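Transcriptional regulator, LacI family (Corynebacterium glutamicum, PDB 3H5T) activates transcription of ino1, the gene for inositol phosphate synthase, in an inositol-dependent manner by binding a palindromic promoter motif, and plays a role in regulating cell wall biogenesis. Local coordinates at residues R174-I185 with G227-I237; S293-T301 with S350-A358. All coordinates share one frame; numbering follows the deposited sequence.

Contact 1: R174-I185 with G227-I237; sequences RKAIAPAAQALI and GAMEVFIEAGI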
ATOM      1  N   ARG A 174      -4.109 -11.916   8.275  1.00 33.09           N
ATOM      2  CA  ARG A 174      -4.682 -12.481   9.477  1.00 34.40           C
ATOM      3  C   ARG A 174      -3.571 -12.561  10.509  1.00 33.57           C
ATOM      4  O   ARG A 174      -3.793 -12.306  11.685  1.00 35.27           O
ATOM      5  CB  ARG A 174      -5.263 -13.872   9.201  1.00 37.18           C
ATOM      6  CG  ARG A 174      -6.635 -14.081   9.828  1.00 41.96           C
ATOM      7  CD  ARG A 174      -7.308 -15.367   9.359  1.00 46.22           C
ATOM      8  NE  ARG A 174      -6.741 -16.566   9.971  1.00 51.41           N
ATOM      9  CZ  ARG A 174      -7.217 -17.796   9.783  1.00 52.95           C
ATOM     10  NH1 ARG A 174      -8.268 -17.988   8.998  1.00 53.74           N
ATOM     11  NH2 ARG A 174      -6.653 -18.835  10.387  1.00 53.23           N
ATOM     12  N   LYS A 175      -2.364 -12.883  10.060  1.00 32.86           N
ATOM     13  CA  LYS A 175      -1.227 -12.996  10.969  1.00 33.93           C
ATOM     14  C   LYS A 175      -0.520 -11.677  11.292  1.00 32.83           C
ATOM     15  O   LYS A 175      -0.119 -11.453  12.433  1.00 34.16           O
ATOM     16  CB  LYS A 175      -0.202 -13.992  10.419  1.00 34.41           C
ATOM     17  CG  LYS A 175      -0.648 -15.444  10.475  1.00 37.39           C
ATOM     18  CD  LYS A 175       0.426 -16.364   9.902  1.00 39.82           C
ATOM     19  CE  LYS A 175      -0.014 -17.819   9.934  1.00 41.49           C
ATOM     20  NZ  LYS A 175       0.953 -18.713   9.228  1.00 41.76           N
ATOM     21  N   ALA A 176      -0.371 -10.807  10.299  1.00 30.20           N
ATOM     22  CA  ALA A 176       0.308  -9.533  10.502  1.00 28.72           C
ATOM     23  C   ALA A 176      -0.369  -8.628  11.525  1.00 27.75           C
ATOM     24  O   ALA A 176       0.293  -7.818  12.168  1.00 28.10           O
ATOM     25  CB  ALA A 176       0.441  -8.797   9.176  1.00 29.09           C
ATOM     26  N   ILE A 177      -1.685  -8.767  11.668  1.00 27.16           N
ATOM     27  CA  ILE A 177      -2.464  -7.951  12.599  1.00 24.46           C
ATOM     28  C   ILE A 177      -2.416  -8.489  14.037  1.00 25.20           C
ATOM     29  O   ILE A 177      -2.652  -7.749  14.988  1.00 24.93           O
ATOM     30  CB  ILE A 177      -3.956  -7.862  12.138  1.00 22.89           C
ATOM     31  CG1 ILE A 177      -4.632  -6.641  12.754  1.00 19.92           C
ATOM     32  CG2 ILE A 177      -4.723  -9.124  12.547  1.00 20.70           C
ATOM     33  CD1 ILE A 177      -4.197  -5.342  12.155  1.00 20.98           C
ATOM     34  N   ALA A 178      -2.104  -9.772  14.199  1.00 25.77           N
ATOM     35  CA  ALA A 178      -2.052 -10.366  15.540  1.00 27.06           C
ATOM     36  C   ALA A 178      -1.273  -9.531  16.562  1.00 27.74           C
ATOM     37  O   ALA A 178      -1.792  -9.222  17.631  1.00 30.88           O
ATOM     38  CB  ALA A 178      -1.481 -11.788  15.472  1.00 24.10           C
ATOM     39  N   PRO A 179      -0.022  -9.149  16.249  1.00 29.21           N
ATOM     40  CA  PRO A 179       0.791  -8.351  17.177  1.00 29.28           C
ATOM     41  C   PRO A 179       0.115  -7.086  17.703  1.00 31.43           C
ATOM     42  O   PRO A 179       0.376  -6.650  18.827  1.00 33.53           O
ATOM     43  CB  PRO A 179       2.031  -8.034  16.351  1.00 28.25           C
ATOM     44  CG  PRO A 179       2.184  -9.257  15.522  1.00 28.37           C
ATOM     45  CD  PRO A 179       0.766  -9.517  15.058  1.00 28.16           C
ATOM     46  N   ALA A 180      -0.754  -6.499  16.890  1.00 32.23           N
ATOM     47  CA  ALA A 180      -1.455  -5.281  17.273  1.00 31.86           C
ATOM     48  C   ALA A 180      -2.610  -5.551  18.242  1.00 31.91           C
ATOM     49  O   ALA A 180      -2.748  -4.872  19.262  1.00 31.65           O
ATOM     50  CB  ALA A 180      -1.969  -4.574  16.028  1.00 31.03           C
ATOM     51  N   ALA A 181      -3.446  -6.532  17.925  1.00 31.77           N
ATOM     52  CA  ALA A 181      -4.572  -6.851  18.796  1.00 31.22           C
ATOM     53  C   ALA A 181      -4.027  -7.406  20.113  1.00 31.74           C
ATOM     54  O   ALA A 181      -4.541  -7.102  21.191  1.00 28.67           O
ATOM     55  CB  ALA A 181      -5.478  -7.862  18.125  1.00 30.63           C
ATOM     56  N   GLN A 182      -2.975  -8.216  20.014  1.00 32.81           N
ATOM     57  CA  GLN A 182      -2.346  -8.803  21.189  1.00 33.91           C
ATOM     58  C   GLN A 182      -1.809  -7.714  22.109  1.00 34.71           C
ATOM     59  O   GLN A 182      -1.992  -7.774  23.320  1.00 35.22           O
ATOM     60  CB  GLN A 182      -1.193  -9.711  20.781  1.00 33.85           C
ATOM     61  CG  GLN A 182      -0.677 -10.534  21.928  1.00 34.60           C
ATOM     62  CD  GLN A 182      -1.730 -11.482  22.444  1.00 34.43           C
ATOM     63  OE1 GLN A 182      -2.054 -12.477  21.797  1.00 33.00           O
ATOM     64  NE2 GLN A 182      -2.292 -11.166  23.605  1.00 36.01           N
ATOM     65  N   ALA A 183      -1.143  -6.722  21.524  1.00 35.44           N
ATOM     66  CA  ALA A 183      -0.585  -5.619  22.294  1.00 36.13           C
ATOM     67  C   ALA A 183      -1.690  -4.912  23.072  1.00 36.12           C
ATOM     68  O   ALA A 183      -1.461  -4.414  24.176  1.00 37.78           O
ATOM     69  CB  ALA A 183       0.126  -4.628  21.366  1.00 35.55           C
ATOM     70  N   LEU A 184      -2.889  -4.868  22.498  1.00 36.11           N
ATOM     71  CA  LEU A 184      -4.014  -4.219  23.165  1.00 36.33           C
ATOM     72  C   LEU A 184      -4.472  -5.060  24.343  1.00 36.35           C
ATOM     73  O   LEU A 184      -4.804  -4.528  25.402  1.00 37.02           O
ATOM     74  CB  LEU A 184      -5.189  -4.018  22.199  1.00 34.27           C
ATOM     75  CG  LEU A 184      -5.052  -2.922  21.143  1.00 33.29           C
ATOM     76  CD1 LEU A 184      -6.310  -2.865  20.300  1.00 31.54           C
ATOM     77  CD2 LEU A 184      -4.808  -1.586  21.831  1.00 33.83           C
ATOM     78  N   ILE A 185      -4.490  -6.373  24.150  1.00 36.47           N
ATOM     79  CA  ILE A 185      -4.908  -7.295  25.197  1.00 37.34           C
ATOM     80  C   ILE A 185      -3.890  -7.298  26.339  1.00 38.38           C
ATOM     81  O   ILE A 185      -4.264  -7.353  27.510  1.00 38.34           O
ATOM     82  CB  ILE A 185      -5.040  -8.735  24.652  1.00 36.93           C
ATOM     83  CG1 ILE A 185      -6.117  -8.790  23.564  1.00 36.07           C
ATOM     84  CG2 ILE A 185      -5.371  -9.693  25.788  1.00 35.89           C
ATOM     85  CD1 ILE A 185      -7.513  -8.540  24.063  1.00 36.73           C
ATOM     86  N   GLY A 227      -8.394 -11.648  11.995  1.00 33.55           N
ATOM     87  CA  GLY A 227      -7.205 -11.944  12.771  1.00 32.67           C
ATOM     88  C   GLY A 227      -7.184 -11.210  14.098  1.00 33.43           C
ATOM     89  O   GLY A 227      -6.769 -11.773  15.113  1.00 34.99           O
ATOM     90  N   ALA A 228      -7.619  -9.954  14.107  1.00 32.68           N
ATOM     91  CA  ALA A 228      -7.638  -9.184  15.349  1.00 33.51           C
ATOM     92  C   ALA A 228      -8.679  -9.792  16.277  1.00 33.98           C
ATOM     93  O   ALA A 228      -8.422 -10.010  17.458  1.00 33.22           O
ATOM     94  CB  ALA A 228      -7.973  -7.719  15.071  1.00 32.16           C
ATOM     95  N   MET A 229      -9.852 -10.076  15.718  1.00 34.06           N
ATOM     96  CA  MET A 229     -10.948 -10.664  16.471  1.00 34.97           C
ATOM     97  C   MET A 229     -10.582 -12.033  17.044  1.00 36.85           C
ATOM     98  O   MET A 229     -11.071 -12.409  18.110  1.00 37.26           O
ATOM     99  CB  MET A 229     -12.178 -10.806  15.578  1.00 32.55           C
ATOM    100  CG  MET A 229     -13.462 -11.021  16.348  1.00 32.46           C
ATOM    101  SD  MET A 229     -13.939  -9.551  17.259  1.00 27.56           S
ATOM    102  CE  MET A 229     -14.726  -8.646  15.973  1.00 28.51           C
ATOM    103  N   GLU A 230      -9.729 -12.774  16.337  1.00 38.63           N
ATOM    104  CA  GLU A 230      -9.313 -14.099  16.793  1.00 40.99           C
ATOM    105  C   GLU A 230      -8.443 -13.978  18.036  1.00 41.45           C
ATOM    106  O   GLU A 230      -8.470 -14.845  18.910  1.00 42.82           O
ATOM    107  CB  GLU A 230      -8.563 -14.848  15.680  1.00 42.17           C
ATOM    108  CG  GLU A 230      -9.430 -15.106  14.446  1.00 45.16           C
ATOM    109  CD  GLU A 230      -8.725 -15.891  13.351  1.00 47.72           C
ATOM    110  OE1 GLU A 230      -7.595 -15.516  12.969  1.00 49.92           O
ATOM    111  OE2 GLU A 230      -9.313 -16.880  12.857  1.00 47.69           O
ATOM    112  N   VAL A 231      -7.682 -12.894  18.122  1.00 41.69           N
ATOM    113  CA  VAL A 231      -6.829 -12.669  19.280  1.00 40.94           C
ATOM    114  C   VAL A 231      -7.669 -12.192  20.464  1.00 40.90           C
ATOM    115  O   VAL A 231      -7.331 -12.449  21.617  1.00 43.16           O
ATOM    116  CB  VAL A 231      -5.726 -11.631  18.961  1.00 41.01           C
ATOM    117  CG1 VAL A 231      -4.938 -11.287  20.228  1.00 40.32           C
ATOM    118  CG2 VAL A 231      -4.792 -12.188  17.891  1.00 38.55           C
ATOM    119  N   PHE A 232      -8.766 -11.500  20.186  1.00 41.18           N
ATOM    120  CA  PHE A 232      -9.633 -11.018  21.255  1.00 41.60           C
ATOM    121  C   PHE A 232     -10.438 -12.170  21.842  1.00 42.79           C
ATOM    122  O   PHE A 232     -10.662 -12.230  23.049  1.00 41.79           O
ATOM    123  CB  PHE A 232     -10.587  -9.937  20.738  1.00 39.61           C
ATOM    124  CG  PHE A 232      -9.898  -8.683  20.286  1.00 38.33           C
ATOM    125  CD1 PHE A 232      -8.603  -8.393  20.700  1.00 36.38           C
ATOM    126  CD2 PHE A 232     -10.563  -7.765  19.482  1.00 37.61           C
ATOM    127  CE1 PHE A 232      -7.984  -7.208  20.322  1.00 35.78           C
ATOM    128  CE2 PHE A 232      -9.950  -6.572  19.099  1.00 36.35           C
ATOM    129  CZ  PHE A 232      -8.660  -6.296  19.523  1.00 35.69           C
ATOM    130  N   ILE A 233     -10.871 -13.079  20.972  1.00 44.64           N
ATOM    131  CA  ILE A 233     -11.642 -14.243  21.385  1.00 45.94           C
ATOM    132  C   ILE A 233     -10.822 -15.097  22.346  1.00 47.48           C
ATOM    133  O   ILE A 233     -11.334 -15.551  23.373  1.00 48.83           O
ATOM    134  CB  ILE A 233     -12.063 -15.091  20.159  1.00 45.94           C
ATOM    135  CG1 ILE A 233     -13.225 -14.403  19.437  1.00 45.27           C
ATOM    136  CG2 ILE A 233     -12.458 -16.494  20.585  1.00 44.67           C
ATOM    137  CD1 ILE A 233     -13.680 -15.120  18.175  1.00 45.78           C
ATOM    138  N   GLU A 234      -9.551 -15.307  22.014  1.00 48.09           N
ATOM    139  CA  GLU A 234      -8.653 -16.096  22.849  1.00 48.59           C
ATOM    140  C   GLU A 234      -8.431 -15.405  24.188  1.00 48.59           C
ATOM    141  O   GLU A 234      -8.047 -16.040  25.168  1.00 48.18           O
ATOM    142  CB  GLU A 234      -7.308 -16.286  22.141  1.00 50.87           C
ATOM    143  CG  GLU A 234      -6.245 -17.007  22.970  1.00 55.51           C
ATOM    144  CD  GLU A 234      -6.596 -18.459  23.270  1.00 58.24           C
ATOM    145  OE1 GLU A 234      -7.616 -18.708  23.950  1.00 58.80           O
ATOM    146  OE2 GLU A 234      -5.845 -19.355  22.826  1.00 59.17           O
ATOM    147  N   ALA A 235      -8.669 -14.097  24.225  1.00 49.24           N
ATOM    148  CA  ALA A 235      -8.498 -13.329  25.452  1.00 49.36           C
ATOM    149  C   ALA A 235      -9.747 -13.457  26.318  1.00 49.39           C
ATOM    150  O   ALA A 235      -9.723 -13.156  27.511  1.00 49.16           O
ATOM    151  CB  ALA A 235      -8.231 -11.859  25.123  1.00 49.29           C
ATOM    152  N   GLY A 236     -10.837 -13.910  25.706  1.00 49.09           N
ATOM    153  CA  GLY A 236     -12.079 -14.073  26.438  1.00 49.07           C
ATOM    154  C   GLY A 236     -13.195 -13.189  25.921  1.00 48.74           C
ATOM    155  O   GLY A 236     -14.367 -13.527  26.055  1.00 48.89           O
ATOM    156  N   ILE A 237     -12.833 -12.056  25.329  1.00 48.28           N
ATOM    157  CA  ILE A 237     -13.816 -11.123  24.790  1.00 48.81           C
ATOM    158  C   ILE A 237     -14.808 -11.821  23.849  1.00 50.36           C
ATOM    159  O   ILE A 237     -14.418 -12.630  23.005  1.00 51.11           O
ATOM    160  CB  ILE A 237     -13.124  -9.982  24.009  1.00 47.36           C
ATOM    161  CG1 ILE A 237     -12.145  -9.243  24.921  1.00 45.49           C
ATOM    162  CG2 ILE A 237     -14.166  -9.013  23.461  1.00 47.07           C
ATOM    163  CD1 ILE A 237     -11.308  -8.206  24.206  1.00 43.26           C
TER
HETATM  164  O   HOH W   1      -5.003 -13.363  23.148  1.00 40.12           O

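Contact 2: S293-T301 with S350-A358; sequences SAPADLSLT and SFHPGSTVA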
ATOM      1  N   SER A 293      -6.416  12.944  23.814  1.00 41.28           N
ATOM      2  CA  SER A 293      -5.255  12.524  23.036  1.00 39.35           C
ATOM      3  C   SER A 293      -5.028  11.037  23.283  1.00 38.84           C
ATOM      4  O   SER A 293      -5.774  10.421  24.039  1.00 39.86           O
ATOM      5  CB  SER A 293      -4.013  13.317  23.464  1.00 39.95           C
ATOM      6  OG  SER A 293      -3.602  12.967  24.777  1.00 38.98           O
ATOM      7  N   ALA A 294      -3.998  10.466  22.659  1.00 37.85           N
ATOM      8  CA  ALA A 294      -3.693   9.046  22.821  1.00 37.30           C
ATOM      9  C   ALA A 294      -2.231   8.806  23.190  1.00 38.20           C
ATOM     10  O   ALA A 294      -1.333   9.443  22.641  1.00 38.73           O
ATOM     11  CB  ALA A 294      -4.026   8.299  21.541  1.00 37.67           C
ATOM     12  N   PRO A 295      -1.968   7.892  24.140  1.00 38.55           N
ATOM     13  CA  PRO A 295      -2.916   7.063  24.891  1.00 40.06           C
ATOM     14  C   PRO A 295      -3.770   7.938  25.807  1.00 41.66           C
ATOM     15  O   PRO A 295      -4.715   8.576  25.357  1.00 44.13           O
ATOM     16  CB  PRO A 295      -2.005   6.129  25.689  1.00 40.69           C
ATOM     17  CG  PRO A 295      -0.728   6.118  24.915  1.00 40.00           C
ATOM     18  CD  PRO A 295      -0.586   7.547  24.508  1.00 39.08           C
ATOM     19  N   ALA A 296      -3.430   7.966  27.091  1.00 42.29           N
ATOM     20  CA  ALA A 296      -4.151   8.788  28.059  1.00 42.62           C
ATOM     21  C   ALA A 296      -5.660   8.570  28.023  1.00 42.45           C
ATOM     22  O   ALA A 296      -6.220   7.927  28.908  1.00 42.66           O
ATOM     23  CB  ALA A 296      -3.831  10.266  27.824  1.00 41.02           C
ATOM     24  N   ASP A 297      -6.311   9.113  27.002  1.00 42.83           N
ATOM     25  CA  ASP A 297      -7.754   8.979  26.846  1.00 44.45           C
ATOM     26  C   ASP A 297      -8.162   7.751  26.038  1.00 43.27           C
ATOM     27  O   ASP A 297      -9.252   7.214  26.226  1.00 42.60           O
ATOM     28  CB  ASP A 297      -8.326  10.224  26.164  1.00 46.33           C
ATOM     29  CG  ASP A 297      -7.971  11.500  26.893  1.00 48.17           C
ATOM     30  OD1 ASP A 297      -8.435  11.678  28.040  1.00 49.01           O
ATOM     31  OD2 ASP A 297      -7.221  12.318  26.319  1.00 49.03           O
ATOM     32  N   LEU A 298      -7.290   7.302  25.141  1.00 42.20           N
ATOM     33  CA  LEU A 298      -7.618   6.155  24.300  1.00 40.47           C
ATOM     34  C   LEU A 298      -6.362   5.501  23.711  1.00 38.95           C
ATOM     35  O   LEU A 298      -5.434   6.188  23.287  1.00 37.76           O
ATOM     36  CB  LEU A 298      -8.543   6.633  23.168  1.00 40.04           C
ATOM     37  CG  LEU A 298      -9.434   5.686  22.356  1.00 40.91           C
ATOM     38  CD1 LEU A 298      -8.592   4.750  21.525  1.00 39.53           C
ATOM     39  CD2 LEU A 298     -10.354   4.919  23.298  1.00 40.05           C
ATOM     40  N   SER A 299      -6.331   4.172  23.703  1.00 37.06           N
ATOM     41  CA  SER A 299      -5.204   3.448  23.123  1.00 36.98           C
ATOM     42  C   SER A 299      -5.608   3.041  21.706  1.00 37.38           C
ATOM     43  O   SER A 299      -6.688   2.480  21.502  1.00 37.50           O
ATOM     44  CB  SER A 299      -4.879   2.198  23.942  1.00 36.84           C
ATOM     45  OG  SER A 299      -4.342   2.541  25.203  1.00 37.63           O
ATOM     46  N   LEU A 300      -4.758   3.327  20.726  1.00 36.53           N
ATOM     47  CA  LEU A 300      -5.081   2.971  19.350  1.00 35.87           C
ATOM     48  C   LEU A 300      -3.913   2.325  18.619  1.00 34.51           C
ATOM     49  O   LEU A 300      -2.752   2.602  18.911  1.00 35.48           O
ATOM     50  CB  LEU A 300      -5.576   4.203  18.581  1.00 35.59           C
ATOM     51  CG  LEU A 300      -4.586   5.253  18.090  1.00 35.78           C
ATOM     52  CD1 LEU A 300      -3.822   4.682  16.935  1.00 37.76           C
ATOM     53  CD2 LEU A 300      -5.317   6.506  17.626  1.00 36.71           C
ATOM     54  N   THR A 301      -4.234   1.456  17.669  1.00 32.93           N
ATOM     55  CA  THR A 301      -3.227   0.760  16.884  1.00 31.35           C
ATOM     56  C   THR A 301      -3.488   1.011  15.404  1.00 30.05           C
ATOM     57  O   THR A 301      -4.617   1.288  15.003  1.00 30.06           O
ATOM     58  CB  THR A 301      -3.265  -0.760  17.153  1.00 32.57           C
ATOM     59  OG1 THR A 301      -3.130  -1.004  18.558  1.00 34.56           O
ATOM     60  CG2 THR A 301      -2.125  -1.447  16.443  1.00 35.71           C
ATOM     61  N   SER A 350       6.496  -6.327  10.346  1.00 31.86           N
ATOM     62  CA  SER A 350       7.133  -6.292  11.654  1.00 31.91           C
ATOM     63  C   SER A 350       6.354  -5.321  12.524  1.00 32.37           C
ATOM     64  O   SER A 350       6.013  -4.226  12.087  1.00 34.19           O
ATOM     65  CB  SER A 350       8.590  -5.843  11.535  1.00 31.67           C
ATOM     66  OG  SER A 350       8.675  -4.550  10.967  1.00 33.91           O
ATOM     67  N   PHE A 351       6.068  -5.730  13.751  1.00 31.72           N
ATOM     68  CA  PHE A 351       5.320  -4.890  14.662  1.00 31.70           C
ATOM     69  C   PHE A 351       6.165  -3.716  15.140  1.00 32.82           C
ATOM     70  O   PHE A 351       7.375  -3.835  15.302  1.00 35.78           O
ATOM     71  CB  PHE A 351       4.843  -5.720  15.858  1.00 30.79           C
ATOM     72  CG  PHE A 351       3.895  -4.985  16.765  1.00 30.73           C
ATOM     73  CD1 PHE A 351       2.743  -4.391  16.253  1.00 27.69           C
ATOM     74  CD2 PHE A 351       4.158  -4.877  18.129  1.00 29.70           C
ATOM     75  CE1 PHE A 351       1.866  -3.695  17.086  1.00 29.37           C
ATOM     76  CE2 PHE A 351       3.287  -4.181  18.972  1.00 30.39           C
ATOM     77  CZ  PHE A 351       2.137  -3.589  18.448  1.00 28.84           C
ATOM     78  N   HIS A 352       5.514  -2.580  15.364  1.00 32.56           N
ATOM     79  CA  HIS A 352       6.185  -1.372  15.834  1.00 32.00           C
ATOM     80  C   HIS A 352       5.537  -0.978  17.164  1.00 33.49           C
ATOM     81  O   HIS A 352       4.523  -0.280  17.185  1.00 34.07           O
ATOM     82  CB  HIS A 352       6.008  -0.259  14.799  1.00 28.65           C
ATOM     83  CG  HIS A 352       6.753   0.996  15.119  1.00 25.78           C
ATOM     84  ND1 HIS A 352       6.121   2.162  15.492  1.00 26.15           N
ATOM     85  CD2 HIS A 352       8.077   1.276  15.099  1.00 25.04           C
ATOM     86  CE1 HIS A 352       7.023   3.106  15.690  1.00 23.63           C
ATOM     87  NE2 HIS A 352       8.218   2.594  15.457  1.00 23.37           N
ATOM     88  N   PRO A 353       6.116  -1.431  18.294  1.00 33.89           N
ATOM     89  CA  PRO A 353       5.598  -1.138  19.636  1.00 33.09           C
ATOM     90  C   PRO A 353       5.028   0.263  19.784  1.00 32.06           C
ATOM     91  O   PRO A 353       3.978   0.445  20.390  1.00 31.60           O
ATOM     92  CB  PRO A 353       6.807  -1.390  20.523  1.00 33.67           C
ATOM     93  CG  PRO A 353       7.445  -2.553  19.844  1.00 32.29           C
ATOM     94  CD  PRO A 353       7.403  -2.147  18.384  1.00 32.81           C
ATOM     95  N   GLY A 354       5.726   1.248  19.229  1.00 32.93           N
ATOM     96  CA  GLY A 354       5.251   2.621  19.277  1.00 35.09           C
ATOM     97  C   GLY A 354       4.992   3.218  20.648  1.00 37.12           C
ATOM     98  O   GLY A 354       5.509   2.736  21.656  1.00 36.74           O
ATOM     99  N   SER A 355       4.173   4.268  20.683  1.00 38.53           N
ATOM    100  CA  SER A 355       3.864   4.957  21.930  1.00 39.67           C
ATOM    101  C   SER A 355       2.396   5.327  22.117  1.00 41.38           C
ATOM    102  O   SER A 355       2.082   6.430  22.559  1.00 42.33           O
ATOM    103  CB  SER A 355       4.701   6.223  22.031  1.00 38.46           C
ATOM    104  OG  SER A 355       4.307   7.147  21.037  1.00 40.02           O
ATOM    105  N   THR A 356       1.500   4.413  21.770  1.00 43.17           N
ATOM    106  CA  THR A 356       0.067   4.634  21.944  1.00 44.16           C
ATOM    107  C   THR A 356      -0.459   3.381  22.655  1.00 46.44           C
ATOM    108  O   THR A 356      -1.581   2.929  22.425  1.00 46.20           O
ATOM    109  CB  THR A 356      -0.656   4.871  20.572  1.00 44.02           C
ATOM    110  OG1 THR A 356      -0.277   3.861  19.626  1.00 43.78           O
ATOM    111  CG2 THR A 356      -0.286   6.233  20.001  1.00 40.68           C
ATOM    112  N   VAL A 357       0.393   2.854  23.541  1.00 49.09           N
ATOM    113  CA  VAL A 357       0.149   1.652  24.345  1.00 50.63           C
ATOM    114  C   VAL A 357      -0.663   1.950  25.614  1.00 51.57           C
ATOM    115  O   VAL A 357      -1.886   2.052  25.557  1.00 53.66           O
ATOM    116  CB  VAL A 357       1.518   0.984  24.721  1.00 51.77           C
ATOM    117  CG1 VAL A 357       2.433   2.010  25.385  1.00 52.75           C
ATOM    118  CG2 VAL A 357       1.308  -0.228  25.630  1.00 51.90           C
ATOM    119  N   ALA A 358       0.012   2.077  26.754  1.00 52.50           N
ATOM    120  CA  ALA A 358      -0.641   2.382  28.028  1.00 52.68           C
ATOM    121  C   ALA A 358      -1.697   1.364  28.447  1.00 53.72           C
ATOM    122  O   ALA A 358      -2.900   1.675  28.322  1.00 54.50           O
ATOM    123  CB  ALA A 358      -1.251   3.775  27.977  1.00 51.46           C
TER

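Contact 1: R174-I185 with G227-I237
Val231 enters the neighbouring helix as a knob into the hole formed by Ala178, Ala181, Gln182 and Ile185. Val231 CB lies 3.9 Å from Ala181 CB. From there the side chain forks: Val231 CG1, anti to the backbone N (chi1 174°), reaches Gln182 OE1 at 3.5 Å, while CG2 rests 4.0 Å from Ala178 CA. A water also bridges Val231 and Gln182, donating to Val231 O and, weakly, to Gln182 OE1; Gln182 NE2 bonds to Asp186.

One turn on, Ile185 crosses the Phe232 ring obliquely, Ile185 CD1 lying 3.5 Å from Phe232 CD1, and also meets Ala235 and Ile237. Ala181 O lies in the ring plane at its edge. At the other end, Gly227 CA gives a C-H...O contact to Arg174 O at 3.6 Å. Glu230 OE1 is 3.3 Å from Arg174 NE but well out of the guanidinium plane, so this salt bridge rests on charge alone.

The axes of 178-185 and 227-235 approach to 8.3 Å at a crossing angle of -33°. Leu184 and Phe232 both reach Ile192. Helix 221-235 lies in the connection between adjacent parallel strands 192-197 and 244-247, a beta-alpha-beta crossover with an excursion through strand 206-207, characteristic of the alpha/beta periplasmic-binding-protein fold.

Contact 2: S293-T301 with S350-A358
Pro295, Ser299 and Thr356 set the geometry here: the proline ring lies along the backbone of 355-358, while the two hydroxyls reach across in opposite senses, each to a carbonyl of the other segment. Along the ring, Pro295 CD stands 3.5 Å from Ser355 O, Pro295 CG is 3.4 Å from Thr356 CA, and Pro295 CB comes to 3.4 Å from Ala358 CB. The ring thus runs past Ser355 and Thr356 to Ala358, with Pro295 CG also 3.7 Å from Val357 N. A cis peptide bond precedes Pro295.

Thr356 donates from OG1 to Leu300 O at 2.9 Å, and the C=O...donor angle of 167° puts the hydroxyl nearly along the carbonyl axis. Its chi1 of 49° places OG1 between the backbone N and carbonyl carbon. The same hydroxyl is hydrogen-bonded to Thr315 OG1, so it joins the tail to two other parts of the chain.

The reverse bond runs from Ser299 OG to Val357 O, close to the last modelled residue; its modelled length of 2.5 Å is doubtful, so it is the weaker evidence of the two. Ser355 OG is engaged elsewhere, by Asp313 O.

Backbone bonds from Ser299 and Thr301 to Val272 tie strand 299-302 to strand 271-274, and within this chain it is the outermost strand on that flank. Leu300 meanwhile packs on Ala280, Val283 and Leu284 of helix 277-289. Without adding a strand, the segment that follows strand 344-352 of the seven-stranded sheet thus crosses to edge strand 299-302 of the five-stranded one, held chiefly by Thr356 and the Pro295 ring, near the last modelled residues of the chain and within the periplasmic-binding-protein-like fold.

Overall arrangement
Contact 1 and contact 2 lie on the same side of the chain's centre, each about 22 Å from it, and their own centres are 15 Å apart. Helix 178-186 joins them: with one flank it packs on helix 221-235, and with another it meets both segments of contact 2. The direct evidence is the Phe351 ring: Phe351 CZ lies 3.7 Å from Ala183 CB, and Phe351 CE1 lies 3.7 Å from Ala180 CA. Thr301 also packs against Ala180. Along the sequence the two contacts follow in series, within the sugar-binding-type region of the LacI family. Both are separate in sequence from the helix-turn-helix motif of residues 12-31, which binds DNA.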